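Local coordinates for Tat (Twin-arginine translocation) pathway signal sequence containing protein (Mycobacterium tuberculosis, PDB 5IMU) that is of unknown function, carries a potassium ion in the crystal, and is here the C-terminal part of a longer, probably Tat-exported mycobacterial protein, at residues A23-R26 and S32-A35; V150-V155 and E201-A206; T168-S173 and G187-L192. One frame throughout, in Å; residues are numbered along the deposited sequence.

The three contacts come from two different parts of one chain. Contact 1 packs helix 6-27 on strand 33-37 in the alpha/beta part, which carries the DUF5632 family sequence. Contacts 2 and 3 lie in the helical part, which carries that of DUF5631. Contact 3 pairs helices 157-177 and 183-199. It is nested in the loop that contact 2 closes between the end of helix 140-151 and the start of helix 203-216. The centres of contacts 2 and 3 are about 18 Å apart. The centre of contact 1 lies about 20 Å from that of contact 3 and about 29 Å from that of contact 2, with no touch. Each contact thus joins elements within its own part of the protein.

Contact 1: residues A23-R26 and S32-A35; sequences AVAR and SWAA
V24 of the helix lays one methyl on the indole of W33 in the strand. CG2 of V24 comes within 3.6 Å of CD2 of W33. It also stands 3.9 Å from the centroid of the six-membered ring, 25° off the ring normal. This is a CH-pi contact made over a face, with the methyl displaced toward the rim. The torsion of V24 explains which branch does the touching. Its chi1, -67°, puts CG1 anti to the carbonyl carbon, which leaves CG2 between the backbone N and the carbonyl carbon, facing the indole.

A25 meets the pyrrole end of the same ring. Its CA is 3.8 Å from CD1 of W33, and its CB is 4.0 Å from that same CD1. The backbone N of A25 stands over the same face as the V24 methyl. The helix therefore lies along one face of the indole, with a side chain at one part and its backbone at another. NE1 of W33 donates to the carbonyl O of E28, in the connection between helix and strand. That bond satisfies the indole N-H and limits how the ring can turn.

The tight part is the V24 methyl on the ring, with all three residues buried. The touch of A25 CB on CD1 of W33 is the looser part of the packing. R26, next along the helix, turns its CB away toward the partly exposed side, where its NE bonds to the carbonyl O of A99.

The pair is a helix packed on a sheet in the alpha/beta part of the protein. Strand 33-37 runs between strands 44-48 and 88-92, antiparallel to both. V24 also touches L46 of strand 44-48, A25 touches H92 of strand 88-92, and helix 79-83 packs on A34.

Contact 2: residues V150-V155 and E201-A206; sequences VRKTGV and EQDYLA
A Schellman motif ends helix 140-151, and its C-prime residue, K152, reaches across to the first turn of helix 203-216. K152 has positive phi. The motif is closed by two backbone bonds, from T153 N to P148 O and from K152 N to A149 O. The contact itself is a salt bridge between K152 and D203. NZ of K152 donates to OD2 of D203 at 3.1 Å. It meets that oxygen on the syn side, 25° out of the carboxylate plane. OD1 of D203 stays 4.1 Å from the same NZ, so one oxygen carries the bond. The two side chains come from opposite directions and meet at their charged ends. The lysine chain is extended beyond CG, with chi2 at -171°, and this carries NZ across to the carboxylate. CE of K152 follows, 3.6 Å from OD2 of D203.

E201 is the C-prime residue of a second Schellman motif, and Q202 is the N-cap of the next helix. D203 is thus the first residue of that helix, where the helix dipole would probably favour its negative charge.

The bridge lies at the surface of the helical part, where it joins the C-terminal end of helix 140-151 to the first turn of helix 203-216. Helix 183-199 packs beneath it: L198 touches V150, D203 and A206. Helix 124-133 adds V129 against V150 and F124 against A206.

Contact 3: residues T168-S173 and G187-L192; sequences TAVKES and GDWMLL
K171 lies with its backbone end over one face of the W189 indole. The two residues belong to two consecutive helices that form an antiparallel helical hairpin in the helical bundle. The axes of the short segments approach to 9.4 Å, and their directions differ by 154°. CA of K171 stands 3.8 Å from the centroid of the six-membered ring of W189, only 8° off the normal, a CH-pi contact. CB of K171 follows at 3.5 Å from CZ2 of W189. CG of K171 continues along the same end of the ring, near CZ2 and CH2. The aliphatic part of the lysine is what packs. Beyond it the chain bends at chi3 and chi4 and leads the amine away from the indole.

V170 packs beside the ring. Its CG1 is 3.9 Å from CB of W189 and comes obliquely to the ring. The same methyl touches CD1 of L192, one helical turn further on, at 4.2 Å. One methyl of V170 thus touches both W189 and L192. W189 reaches across because its CG is anti to the backbone N.

The indole is shared with other parts of the fold. I167 and V174 of helix 157-177 also touch it, and W54 meets it edge-to-face. The lysine amine ends beside its neighbour in sequence, at a carboxylate oxygen with two partners. OE2 of E172 is also salt-bridged to R30. NZ of K171 forms a salt bridge with OE2 of E172 at 3.0 Å, on the anti side and 28° out of the carboxylate plane.

Contact 1: residues A23-R26 and S32-A35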
ATOM      1  N   ALA A  23      -8.976  11.458   2.223  1.00 12.26           N
ATOM      2  CA  ALA A  23      -9.624  10.212   2.619  1.00 13.11           C
ATOM      3  C   ALA A  23      -8.607   9.174   3.077  1.00 15.19           C
ATOM      4  O   ALA A  23      -8.835   8.463   4.063  1.00 10.71           O
ATOM      5  CB  ALA A  23     -10.465   9.666   1.465  1.00 12.44           C
ATOM      6  N   VAL A  24      -7.480   9.057   2.371  1.00  7.30           N
ATOM      7  CA  VAL A  24      -6.453   8.127   2.831  1.00 10.66           C
ATOM      8  C   VAL A  24      -5.621   8.753   3.943  1.00 12.82           C
ATOM      9  O   VAL A  24      -5.143   8.045   4.839  1.00 12.06           O
ATOM     10  CB  VAL A  24      -5.563   7.658   1.666  1.00 12.78           C
ATOM     11  CG1 VAL A  24      -6.366   6.813   0.692  1.00  9.91           C
ATOM     12  CG2 VAL A  24      -4.923   8.843   0.958  1.00 12.48           C
ATOM     13  N   ALA A  25      -5.448  10.078   3.919  1.00 12.84           N
ATOM     14  CA  ALA A  25      -4.615  10.729   4.925  1.00  9.53           C
ATOM     15  C   ALA A  25      -5.226  10.611   6.315  1.00 14.07           C
ATOM     16  O   ALA A  25      -4.508  10.390   7.294  1.00 10.33           O
ATOM     17  CB  ALA A  25      -4.390  12.195   4.553  1.00 12.32           C
ATOM     18  N   ARG A  26      -6.551  10.739   6.429  1.00 14.12           N
ATOM     19  CA  ARG A  26      -7.142  10.622   7.756  1.00 12.23           C
ATOM     20  C   ARG A  26      -7.056   9.200   8.297  1.00 13.78           C
ATOM     21  O   ARG A  26      -7.089   9.014   9.517  1.00 13.54           O
ATOM     22  CB  ARG A  26      -8.594  11.111   7.755  1.00 14.77           C
ATOM     23  CG  ARG A  26      -9.602  10.200   7.086  1.00 15.37           C
ATOM     24  CD  ARG A  26     -11.016  10.702   7.362  1.00 18.09           C
ATOM     25  NE  ARG A  26     -11.151  12.123   7.049  1.00 14.69           N
ATOM     26  CZ  ARG A  26     -11.543  12.593   5.870  1.00 19.50           C
ATOM     27  NH1 ARG A  26     -11.850  11.754   4.891  1.00 14.48           N
ATOM     28  NH2 ARG A  26     -11.632  13.902   5.670  1.00 16.19           N
ATOM     29  N   SER A  32       3.206  10.966   4.059  1.00 10.39           N
ATOM     30  CA  SER A  32       2.789  11.909   3.028  1.00 11.72           C
ATOM     31  C   SER A  32       2.057  11.194   1.901  1.00 12.23           C
ATOM     32  O   SER A  32       2.403  10.069   1.531  1.00 11.77           O
ATOM     33  CB  SER A  32       3.999  12.661   2.468  1.00 11.31           C
ATOM     34  OG  SER A  32       4.555  13.522   3.445  1.00 12.89           O
ATOM     35  N   TRP A  33       1.038  11.860   1.356  1.00 11.29           N
ATOM     36  CA  TRP A  33       0.219  11.323   0.278  1.00  9.46           C
ATOM     37  C   TRP A  33       0.099  12.348  -0.840  1.00  9.81           C
ATOM     38  O   TRP A  33       0.248  13.552  -0.619  1.00 11.65           O
ATOM     39  CB  TRP A  33      -1.198  10.965   0.757  1.00  8.56           C
ATOM     40  CG  TRP A  33      -1.278   9.922   1.834  1.00 15.87           C
ATOM     41  CD1 TRP A  33      -1.273  10.134   3.183  1.00 11.04           C
ATOM     42  CD2 TRP A  33      -1.418   8.508   1.651  1.00 13.53           C
ATOM     43  NE1 TRP A  33      -1.385   8.938   3.851  1.00  8.70           N
ATOM     44  CE2 TRP A  33      -1.477   7.925   2.932  1.00 12.74           C
ATOM     45  CE3 TRP A  33      -1.494   7.677   0.528  1.00 12.99           C
ATOM     46  CZ2 TRP A  33      -1.605   6.551   3.122  1.00 13.35           C
ATOM     47  CZ3 TRP A  33      -1.622   6.312   0.719  1.00 12.70           C
ATOM     48  CH2 TRP A  33      -1.677   5.763   2.006  1.00  9.32           C
ATOM     49  N   ALA A  34      -0.198  11.858  -2.043  1.00 11.74           N
ATOM     50  CA  ALA A  34      -0.513  12.730  -3.166  1.00  9.11           C
ATOM     51  C   ALA A  34      -1.395  11.983  -4.156  1.00 11.11           C
ATOM     52  O   ALA A  34      -1.307  10.760  -4.288  1.00 11.85           O
ATOM     53  CB  ALA A  34       0.749  13.237  -3.871  1.00  9.92           C
ATOM     54  N   ALA A  35      -2.246  12.735  -4.850  1.00 13.08           N
ATOM     55  CA  ALA A  35      -3.073  12.199  -5.920  1.00 10.07           C
ATOM     56  C   ALA A  35      -3.064  13.158  -7.101  1.00 12.33           C
ATOM     57  O   ALA A  35      -3.028  14.379  -6.929  1.00 12.06           O
ATOM     58  CB  ALA A  35      -4.515  11.949  -5.463  1.00 10.77           C
TER

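Contact 2: residues V150-V155 and E201-A206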
ATOM      1  N   VAL A 150       0.612 -21.324   2.106  1.00 11.75           N
ATOM      2  CA  VAL A 150       0.753 -21.611   0.682  1.00 17.28           C
ATOM      3  C   VAL A 150       0.025 -22.900   0.320  1.00 19.64           C
ATOM      4  O   VAL A 150      -0.641 -22.982  -0.721  1.00 22.35           O
ATOM      5  CB  VAL A 150       2.244 -21.663   0.300  1.00 16.21           C
ATOM      6  CG1 VAL A 150       2.437 -22.352  -1.041  1.00 22.55           C
ATOM      7  CG2 VAL A 150       2.824 -20.255   0.262  1.00 14.86           C
ATOM      8  N   ARG A 151       0.125 -23.923   1.172  1.00 13.56           N
ATOM      9  CA  ARG A 151      -0.570 -25.179   0.921  1.00 15.92           C
ATOM     10  C   ARG A 151      -2.073 -25.080   1.165  1.00 20.22           C
ATOM     11  O   ARG A 151      -2.799 -26.013   0.807  1.00 16.28           O
ATOM     12  CB  ARG A 151       0.014 -26.287   1.799  1.00 16.99           C
ATOM     13  CG  ARG A 151       1.483 -26.592   1.569  1.00 16.97           C
ATOM     14  CD  ARG A 151       1.696 -27.510   0.379  1.00 28.85           C
ATOM     15  NE  ARG A 151       3.111 -27.615   0.035  1.00 33.62           N
ATOM     16  CZ  ARG A 151       3.709 -26.861  -0.882  1.00 39.75           C
ATOM     17  NH1 ARG A 151       3.011 -25.953  -1.550  1.00 33.42           N
ATOM     18  NH2 ARG A 151       5.003 -27.015  -1.133  1.00 30.06           N
ATOM     19  N   LYS A 152      -2.545 -23.986   1.770  1.00 14.90           N
ATOM     20  CA  LYS A 152      -3.966 -23.767   2.055  1.00 20.18           C
ATOM     21  C   LYS A 152      -4.534 -24.844   2.976  1.00 18.64           C
ATOM     22  O   LYS A 152      -5.689 -25.256   2.842  1.00 23.87           O
ATOM     23  CB  LYS A 152      -4.789 -23.670   0.766  1.00 15.95           C
ATOM     24  CG  LYS A 152      -4.340 -22.557  -0.156  1.00 25.14           C
ATOM     25  CD  LYS A 152      -5.297 -22.353  -1.316  1.00 33.83           C
ATOM     26  CE  LYS A 152      -4.824 -21.195  -2.179  1.00 36.04           C
ATOM     27  NZ  LYS A 152      -5.793 -20.816  -3.241  1.00 41.08           N
ATOM     28  N   THR A 153      -3.725 -25.298   3.931  1.00 14.99           N
ATOM     29  CA  THR A 153      -4.186 -26.303   4.880  1.00 15.84           C
ATOM     30  C   THR A 153      -5.009 -25.716   6.016  1.00 21.87           C
ATOM     31  O   THR A 153      -5.696 -26.469   6.714  1.00 23.60           O
ATOM     32  CB  THR A 153      -2.998 -27.063   5.472  1.00 18.90           C
ATOM     33  OG1 THR A 153      -2.891 -26.769   6.869  1.00 39.75           O
ATOM     34  CG2 THR A 153      -1.723 -26.647   4.789  1.00 11.66           C
ATOM     35  N   GLY A 154      -4.957 -24.403   6.219  1.00 22.56           N
ATOM     36  CA  GLY A 154      -5.661 -23.787   7.324  1.00 18.39           C
ATOM     37  C   GLY A 154      -4.775 -23.655   8.544  1.00 20.82           C
ATOM     38  O   GLY A 154      -3.975 -24.547   8.836  1.00 20.55           O
ATOM     39  N   VAL A 155      -4.902 -22.542   9.260  1.00 16.80           N
ATOM     40  CA  VAL A 155      -4.102 -22.281  10.447  1.00 16.44           C
ATOM     41  C   VAL A 155      -5.041 -22.111  11.637  1.00 16.50           C
ATOM     42  O   VAL A 155      -6.259 -22.027  11.492  1.00 15.59           O
ATOM     43  CB  VAL A 155      -3.192 -21.049  10.280  1.00 12.84           C
ATOM     44  CG1 VAL A 155      -2.172 -21.293   9.176  1.00 11.91           C
ATOM     45  CG2 VAL A 155      -4.025 -19.811   9.975  1.00 14.25           C
ATOM     46  N   GLU A 201      -7.823 -15.970   2.088  1.00 15.74           N
ATOM     47  CA  GLU A 201      -8.281 -16.311   0.738  1.00 16.36           C
ATOM     48  C   GLU A 201      -8.353 -15.092  -0.176  1.00 18.70           C
ATOM     49  O   GLU A 201      -9.169 -15.045  -1.100  1.00 19.38           O
ATOM     50  CB  GLU A 201      -9.635 -17.026   0.759  1.00 23.19           C
ATOM     51  CG  GLU A 201      -9.585 -18.471   1.200  1.00 27.16           C
ATOM     52  CD  GLU A 201     -10.930 -19.156   1.061  1.00 42.62           C
ATOM     53  OE1 GLU A 201     -11.341 -19.862   2.006  1.00 38.60           O
ATOM     54  OE2 GLU A 201     -11.582 -18.979   0.009  1.00 33.97           O
ATOM     55  N   GLN A 202      -7.508 -14.095   0.062  1.00 10.46           N
ATOM     56  CA  GLN A 202      -7.404 -12.949  -0.839  1.00 15.05           C
ATOM     57  C   GLN A 202      -6.093 -13.050  -1.620  1.00 14.99           C
ATOM     58  O   GLN A 202      -5.164 -12.257  -1.467  1.00 12.04           O
ATOM     59  CB  GLN A 202      -7.520 -11.644  -0.052  1.00 15.57           C
ATOM     60  CG  GLN A 202      -8.942 -11.360   0.432  1.00 13.74           C
ATOM     61  CD  GLN A 202      -9.041 -10.110   1.283  1.00 17.76           C
ATOM     62  OE1 GLN A 202      -8.274  -9.926   2.227  1.00 16.18           O
ATOM     63  NE2 GLN A 202      -9.991  -9.240   0.952  1.00 17.92           N
ATOM     64  N   ASP A 203      -6.054 -14.070  -2.484  1.00 16.32           N
ATOM     65  CA  ASP A 203      -4.826 -14.424  -3.194  1.00 15.94           C
ATOM     66  C   ASP A 203      -4.305 -13.280  -4.052  1.00 18.85           C
ATOM     67  O   ASP A 203      -3.087 -13.139  -4.223  1.00 13.60           O
ATOM     68  CB  ASP A 203      -5.058 -15.665  -4.057  1.00 24.64           C
ATOM     69  CG  ASP A 203      -5.132 -16.938  -3.240  1.00 30.19           C
ATOM     70  OD1 ASP A 203      -5.574 -16.876  -2.073  1.00 28.16           O
ATOM     71  OD2 ASP A 203      -4.737 -18.002  -3.762  1.00 36.79           O
ATOM     72  N   TYR A 204      -5.197 -12.459  -4.609  1.00 13.20           N
ATOM     73  CA  TYR A 204      -4.734 -11.321  -5.394  1.00 13.56           C
ATOM     74  C   TYR A 204      -4.047 -10.282  -4.518  1.00 13.15           C
ATOM     75  O   TYR A 204      -3.140  -9.583  -4.985  1.00 13.76           O
ATOM     76  CB  TYR A 204      -5.898 -10.690  -6.157  1.00 16.53           C
ATOM     77  CG  TYR A 204      -6.932 -10.048  -5.266  1.00 12.21           C
ATOM     78  CD1 TYR A 204      -7.974 -10.796  -4.738  1.00 22.62           C
ATOM     79  CD2 TYR A 204      -6.868  -8.699  -4.951  1.00 12.75           C
ATOM     80  CE1 TYR A 204      -8.922 -10.219  -3.923  1.00 18.62           C
ATOM     81  CE2 TYR A 204      -7.815  -8.112  -4.138  1.00 26.95           C
ATOM     82  CZ  TYR A 204      -8.839  -8.878  -3.626  1.00 21.13           C
ATOM     83  OH  TYR A 204      -9.788  -8.302  -2.813  1.00 29.15           O
ATOM     84  N   LEU A 205      -4.459 -10.162  -3.252  1.00 15.05           N
ATOM     85  CA  LEU A 205      -3.765  -9.263  -2.335  1.00 12.17           C
ATOM     86  C   LEU A 205      -2.403  -9.817  -1.943  1.00 14.57           C
ATOM     87  O   LEU A 205      -1.418  -9.070  -1.887  1.00 16.05           O
ATOM     88  CB  LEU A 205      -4.609  -9.015  -1.086  1.00 14.05           C
ATOM     89  CG  LEU A 205      -5.845  -8.131  -1.221  1.00 22.48           C
ATOM     90  CD1 LEU A 205      -6.435  -7.886   0.150  1.00 20.41           C
ATOM     91  CD2 LEU A 205      -5.485  -6.819  -1.894  1.00 29.34           C
ATOM     92  N   ALA A 206      -2.331 -11.119  -1.649  1.00 11.67           N
ATOM     93  CA  ALA A 206      -1.044 -11.751  -1.386  1.00 14.91           C
ATOM     94  C   ALA A 206      -0.093 -11.549  -2.556  1.00 12.92           C
ATOM     95  O   ALA A 206       1.102 -11.296  -2.364  1.00 11.65           O
ATOM     96  CB  ALA A 206      -1.238 -13.242  -1.102  1.00 13.59           C
TER

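Contact 3: residues T168-S173 and G187-L192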
ATOM      1  N   THR A 168       0.713  -5.446  13.014  1.00  8.33           N
ATOM      2  CA  THR A 168       0.476  -4.168  13.677  1.00 12.93           C
ATOM      3  C   THR A 168       1.760  -3.619  14.288  1.00  9.59           C
ATOM      4  O   THR A 168       1.997  -2.405  14.271  1.00  9.64           O
ATOM      5  CB  THR A 168      -0.603  -4.332  14.751  1.00 12.28           C
ATOM      6  OG1 THR A 168      -1.807  -4.818  14.146  1.00 13.57           O
ATOM      7  CG2 THR A 168      -0.887  -3.003  15.438  1.00 15.83           C
ATOM      8  N   ALA A 169       2.610  -4.502  14.817  1.00  7.18           N
ATOM      9  CA  ALA A 169       3.829  -4.050  15.480  1.00  9.21           C
ATOM     10  C   ALA A 169       4.837  -3.485  14.482  1.00  9.46           C
ATOM     11  O   ALA A 169       5.443  -2.438  14.735  1.00 10.30           O
ATOM     12  CB  ALA A 169       4.443  -5.197  16.280  1.00  9.69           C
ATOM     13  N   VAL A 170       5.045  -4.163  13.349  1.00 11.24           N
ATOM     14  CA  VAL A 170       5.988  -3.629  12.371  1.00 10.62           C
ATOM     15  C   VAL A 170       5.423  -2.376  11.715  1.00 10.67           C
ATOM     16  O   VAL A 170       6.176  -1.461  11.356  1.00 11.28           O
ATOM     17  CB  VAL A 170       6.374  -4.694  11.324  1.00 13.47           C
ATOM     18  CG1 VAL A 170       5.166  -5.128  10.510  1.00 12.47           C
ATOM     19  CG2 VAL A 170       7.466  -4.159  10.409  1.00 14.98           C
ATOM     20  N   LYS A 171       4.097  -2.302  11.561  1.00 11.39           N
ATOM     21  CA  LYS A 171       3.475  -1.070  11.085  1.00  7.95           C
ATOM     22  C   LYS A 171       3.852   0.104  11.978  1.00 10.72           C
ATOM     23  O   LYS A 171       4.249   1.169  11.493  1.00 10.62           O
ATOM     24  CB  LYS A 171       1.955  -1.227  11.030  1.00 10.46           C
ATOM     25  CG  LYS A 171       1.208   0.103  10.909  1.00  9.36           C
ATOM     26  CD  LYS A 171      -0.294  -0.099  10.724  1.00 10.98           C
ATOM     27  CE  LYS A 171      -0.970  -0.604  11.991  1.00 16.75           C
ATOM     28  NZ  LYS A 171      -1.415   0.512  12.875  1.00 19.10           N
ATOM     29  N   GLU A 172       3.736  -0.082  13.294  1.00  9.49           N
ATOM     30  CA  GLU A 172       4.048   0.998  14.224  1.00 10.07           C
ATOM     31  C   GLU A 172       5.545   1.274  14.278  1.00 13.32           C
ATOM     32  O   GLU A 172       5.961   2.432  14.395  1.00 13.14           O
ATOM     33  CB  GLU A 172       3.504   0.660  15.611  1.00 10.42           C
ATOM     34  CG  GLU A 172       1.990   0.676  15.665  1.00 14.09           C
ATOM     35  CD  GLU A 172       1.425   2.016  15.238  1.00 19.28           C
ATOM     36  OE1 GLU A 172       1.673   3.016  15.944  1.00 20.31           O
ATOM     37  OE2 GLU A 172       0.757   2.083  14.183  1.00 17.55           O
ATOM     38  N   SER A 173       6.369   0.228  14.201  1.00  9.38           N
ATOM     39  CA  SER A 173       7.814   0.431  14.147  1.00 11.11           C
ATOM     40  C   SER A 173       8.199   1.283  12.944  1.00 14.57           C
ATOM     41  O   SER A 173       8.970   2.241  13.064  1.00 10.10           O
ATOM     42  CB  SER A 173       8.532  -0.917  14.102  1.00 10.81           C
ATOM     43  OG  SER A 173       9.936  -0.744  14.010  1.00 21.39           O
ATOM     44  N   GLY A 187      10.018  -4.341   4.107  1.00 14.76           N
ATOM     45  CA  GLY A 187       9.938  -5.633   3.447  1.00 12.05           C
ATOM     46  C   GLY A 187       9.305  -6.696   4.327  1.00 11.56           C
ATOM     47  O   GLY A 187       8.483  -7.489   3.862  1.00 12.43           O
ATOM     48  N   ASP A 188       9.674  -6.721   5.609  1.00 12.52           N
ATOM     49  CA  ASP A 188       9.041  -7.643   6.549  1.00  9.75           C
ATOM     50  C   ASP A 188       7.539  -7.392   6.634  1.00 11.08           C
ATOM     51  O   ASP A 188       6.738  -8.333   6.634  1.00 11.72           O
ATOM     52  CB  ASP A 188       9.686  -7.505   7.928  1.00 13.95           C
ATOM     53  CG  ASP A 188      11.087  -8.086   7.980  1.00 16.60           C
ATOM     54  OD1 ASP A 188      11.624  -8.457   6.914  1.00 16.54           O
ATOM     55  OD2 ASP A 188      11.656  -8.169   9.090  1.00 18.47           O
ATOM     56  N   TRP A 189       7.147  -6.119   6.728  1.00  9.67           N
ATOM     57  CA  TRP A 189       5.735  -5.744   6.712  1.00 13.34           C
ATOM     58  C   TRP A 189       5.028  -6.314   5.486  1.00 10.12           C
ATOM     59  O   TRP A 189       3.920  -6.854   5.585  1.00  9.58           O
ATOM     60  CB  TRP A 189       5.632  -4.216   6.752  1.00 11.11           C
ATOM     61  CG  TRP A 189       4.273  -3.634   7.018  1.00 13.54           C
ATOM     62  CD1 TRP A 189       3.098  -4.307   7.199  1.00 11.44           C
ATOM     63  CD2 TRP A 189       3.959  -2.241   7.129  1.00  9.72           C
ATOM     64  NE1 TRP A 189       2.072  -3.415   7.417  1.00  9.53           N
ATOM     65  CE2 TRP A 189       2.576  -2.141   7.378  1.00  9.08           C
ATOM     66  CE3 TRP A 189       4.717  -1.068   7.042  1.00 12.09           C
ATOM     67  CZ2 TRP A 189       1.935  -0.912   7.540  1.00  9.64           C
ATOM     68  CZ3 TRP A 189       4.079   0.147   7.204  1.00 13.47           C
ATOM     69  CH2 TRP A 189       2.702   0.216   7.451  1.00 13.30           C
ATOM     70  N   MET A 190       5.675  -6.222   4.319  1.00 11.08           N
ATOM     71  CA  MET A 190       5.066  -6.712   3.086  1.00 10.38           C
ATOM     72  C   MET A 190       4.900  -8.229   3.102  1.00 11.45           C
ATOM     73  O   MET A 190       3.851  -8.747   2.703  1.00  9.52           O
ATOM     74  CB  MET A 190       5.906  -6.284   1.882  1.00 10.81           C
ATOM     75  CG  MET A 190       5.897  -4.788   1.605  1.00  7.36           C
ATOM     76  SD  MET A 190       7.167  -4.309   0.418  1.00 12.96           S
ATOM     77  CE  MET A 190       6.748  -2.590   0.143  1.00  9.31           C
ATOM     78  N   LEU A 191       5.930  -8.957   3.547  1.00 10.18           N
ATOM     79  CA  LEU A 191       5.842 -10.415   3.578  1.00 11.22           C
ATOM     80  C   LEU A 191       4.769 -10.887   4.552  1.00 10.90           C
ATOM     81  O   LEU A 191       4.012 -11.817   4.248  1.00 10.73           O
ATOM     82  CB  LEU A 191       7.194 -11.022   3.949  1.00 11.30           C
ATOM     83  CG  LEU A 191       8.154 -11.397   2.817  1.00 24.19           C
ATOM     84  CD1 LEU A 191       9.383 -12.100   3.381  1.00 19.42           C
ATOM     85  CD2 LEU A 191       7.469 -12.263   1.770  1.00 17.19           C
ATOM     86  N   LEU A 192       4.695 -10.269   5.732  1.00  8.59           N
ATOM     87  CA  LEU A 192       3.647 -10.631   6.680  1.00 11.15           C
ATOM     88  C   LEU A 192       2.265 -10.316   6.118  1.00 10.13           C
ATOM     89  O   LEU A 192       1.313 -11.079   6.329  1.00  8.91           O
ATOM     90  CB  LEU A 192       3.866  -9.907   8.007  1.00 10.38           C
ATOM     91  CG  LEU A 192       5.180 -10.191   8.738  1.00 10.96           C
ATOM     92  CD1 LEU A 192       5.353  -9.251   9.923  1.00 12.94           C
ATOM     93  CD2 LEU A 192       5.250 -11.644   9.190  1.00 11.34           C
TER